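Local coordinates for protein 1-deoxy-D-xylulose 5-phosphate reductoisomerase (Zymomonas mobilis, PDB 1R0K) that catalyses the NADPH-dependent rearrangement and reduction of 1-deoxy-D-xylulose 5-phosphate to 2-C-methyl-D-erythritol 4-phosphate in isoprenoid biosynthesis, at residues 325-330 / 370-375. Numbering follows the deposited sequence.
Sequences MNAANE and AIDNEA
The carboxylate of D372 turns one face to the methyl group of A327, whose CB sits over the OD1 end, 3.4 Å from D372 OD1. At the carboxylate's edge the same oxygen accepts a hydrogen bond from a water 2.7 Å from D372 OD1. That water in turn accepts an N-H from the amide of N326, 3.2 Å from N326 ND2, approached close to the amide plane. The two flat groups, tilted about 40° to each other, are thus joined through the water, since N326 ND2 and D372 OD1 are 4.3 Å apart. With CG anti to the backbone N (chi1 -172°), the carboxylate of D372 swings toward helix 321-337, although its CB does not point there. Its other oxygen, OD2, forms a salt bridge with R376, which probably steadies the carboxylate's rotation and favours its negative charge.

One turn further along helix 365-385, A375 CB meets A327 CB at 3.5 Å. A327 therefore fits between D372 and A375. The two alanine methyls are consistent with the local helix axes approaching to 8.3 Å, crossing at -40°. R376 also touches A327 and E330. M325, on the far side of helix 321-337, packs on helices 216-229 and 345-356. The amide of N326 lies near E126, predicted to bind NADPH. This buried alanine-to-alanine packing, flanked by a water bridge, joins two helices of the C-terminal four-helix bundle of DXP reductoisomerases.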
loop_
_atom_site.group_PDB
_atom_site.type_symbol
_atom_site.label_atom_id
_atom_site.label_comp_id
_atom_site.label_asym_id
_atom_site.label_seq_id
_atom_site.Cartn_x
_atom_site.Cartn_y
_atom_site.Cartn_z
ATOM N N MET B 325 -7.026 -9.361 -30.771
ATOM C CA MET B 325 -6.206 -10.305 -30.018
ATOM C C MET B 325 -7.073 -11.189 -29.129
ATOM O O MET B 325 -6.890 -12.406 -29.084
ATOM C CB MET B 325 -5.198 -9.558 -29.148
ATOM C CG MET B 325 -4.272 -10.473 -28.366
ATOM S SD MET B 325 -3.240 -9.550 -27.217
ATOM C CE MET B 325 -4.356 -9.396 -25.837
ATOM N N ASN B 326 -8.015 -10.570 -28.423
ATOM C CA ASN B 326 -8.899 -11.309 -27.526
ATOM C C ASN B 326 -9.743 -12.332 -28.276
ATOM O O ASN B 326 -9.831 -13.490 -27.867
ATOM C CB ASN B 326 -9.826 -10.354 -26.775
ATOM C CG ASN B 326 -10.767 -11.085 -25.843
ATOM O OD1 ASN B 326 -10.338 -11.674 -24.849
ATOM N ND2 ASN B 326 -12.059 -11.061 -26.164
ATOM N N ALA B 327 -10.365 -11.906 -29.370
ATOM C CA ALA B 327 -11.196 -12.808 -30.159
ATOM C C ALA B 327 -10.375 -13.962 -30.727
ATOM O O ALA B 327 -10.796 -15.113 -30.670
ATOM C CB ALA B 327 -11.877 -12.047 -31.291
ATOM N N ALA B 328 -9.207 -13.659 -31.279
ATOM C CA ALA B 328 -8.366 -14.713 -31.842
ATOM C C ALA B 328 -7.962 -15.716 -30.768
ATOM O O ALA B 328 -7.897 -16.919 -31.019
ATOM C CB ALA B 328 -7.129 -14.115 -32.490
ATOM N N ASN B 329 -7.686 -15.222 -29.565
ATOM C CA ASN B 329 -7.294 -16.105 -28.473
ATOM C C ASN B 329 -8.430 -17.068 -28.118
ATOM O O ASN B 329 -8.190 -18.237 -27.812
ATOM C CB ASN B 329 -6.893 -15.284 -27.242
ATOM C CG ASN B 329 -6.330 -16.145 -26.134
ATOM O OD1 ASN B 329 -5.313 -16.826 -26.318
ATOM N ND2 ASN B 329 -6.986 -16.128 -24.977
ATOM N N GLU B 330 -9.667 -16.582 -28.159
ATOM C CA GLU B 330 -10.820 -17.429 -27.854
ATOM C C GLU B 330 -10.842 -18.637 -28.787
ATOM O O GLU B 330 -11.027 -19.770 -28.350
ATOM C CB GLU B 330 -12.126 -16.641 -28.018
ATOM C CG GLU B 330 -12.365 -15.589 -26.949
ATOM C CD GLU B 330 -12.937 -16.167 -25.662
ATOM O OE1 GLU B 330 -12.949 -17.408 -25.499
ATOM O OE2 GLU B 330 -13.371 -15.369 -24.804
ATOM N N ALA B 370 -18.687 -6.628 -34.335
ATOM C CA ALA B 370 -18.311 -6.969 -35.703
ATOM C C ALA B 370 -16.841 -7.384 -35.757
ATOM O O ALA B 370 -16.482 -8.355 -36.420
ATOM C CB ALA B 370 -18.563 -5.780 -36.632
ATOM N N ILE B 371 -15.994 -6.641 -35.058
ATOM C CA ILE B 371 -14.570 -6.942 -35.022
ATOM C C ILE B 371 -14.342 -8.291 -34.353
ATOM O O ILE B 371 -13.553 -9.096 -34.826
ATOM C CB ILE B 371 -13.807 -5.862 -34.243
ATOM C CG1 ILE B 371 -13.870 -4.547 -35.014
ATOM C CG2 ILE B 371 -12.364 -6.299 -34.000
ATOM C CD1 ILE B 371 -13.297 -3.376 -34.267
ATOM N N ASP B 372 -15.045 -8.537 -33.252
ATOM C CA ASP B 372 -14.904 -9.802 -32.538
ATOM C C ASP B 372 -15.296 -10.947 -33.466
ATOM O O ASP B 372 -14.585 -11.947 -33.574
ATOM C CB ASP B 372 -15.805 -9.827 -31.304
ATOM C CG ASP B 372 -15.559 -11.044 -30.426
ATOM O OD1 ASP B 372 -14.599 -11.019 -29.629
ATOM O OD2 ASP B 372 -16.320 -12.029 -30.538
ATOM N N ASN B 373 -16.434 -10.783 -34.137
ATOM C CA ASN B 373 -16.952 -11.791 -35.057
ATOM C C ASN B 373 -15.974 -12.096 -36.180
ATOM O O ASN B 373 -15.654 -13.255 -36.440
ATOM C CB ASN B 373 -18.275 -11.317 -35.665
ATOM C CG ASN B 373 -18.732 -12.191 -36.824
ATOM O OD1 ASN B 373 -19.023 -13.371 -36.647
ATOM N ND2 ASN B 373 -18.789 -11.611 -38.023
ATOM N N GLU B 374 -15.508 -11.047 -36.849
ATOM C CA GLU B 374 -14.581 -11.202 -37.959
ATOM C C GLU B 374 -13.245 -11.796 -37.508
ATOM O O GLU B 374 -12.710 -12.690 -38.164
ATOM C CB GLU B 374 -14.353 -9.849 -38.638
ATOM C CG GLU B 374 -13.677 -9.923 -39.999
ATOM C CD GLU B 374 -14.423 -10.809 -40.986
ATOM O OE1 GLU B 374 -15.671 -10.830 -40.954
ATOM O OE2 GLU B 374 -13.757 -11.477 -41.807
ATOM N N ALA B 375 -12.707 -11.295 -36.397
ATOM C CA ALA B 375 -11.436 -11.803 -35.879
ATOM C C ALA B 375 -11.532 -13.308 -35.641
ATOM O O ALA B 375 -10.604 -14.053 -35.954
ATOM C CB ALA B 375 -11.071 -11.090 -34.583
HETATM O O HOH W 1 -12.778 -9.318 -28.708
#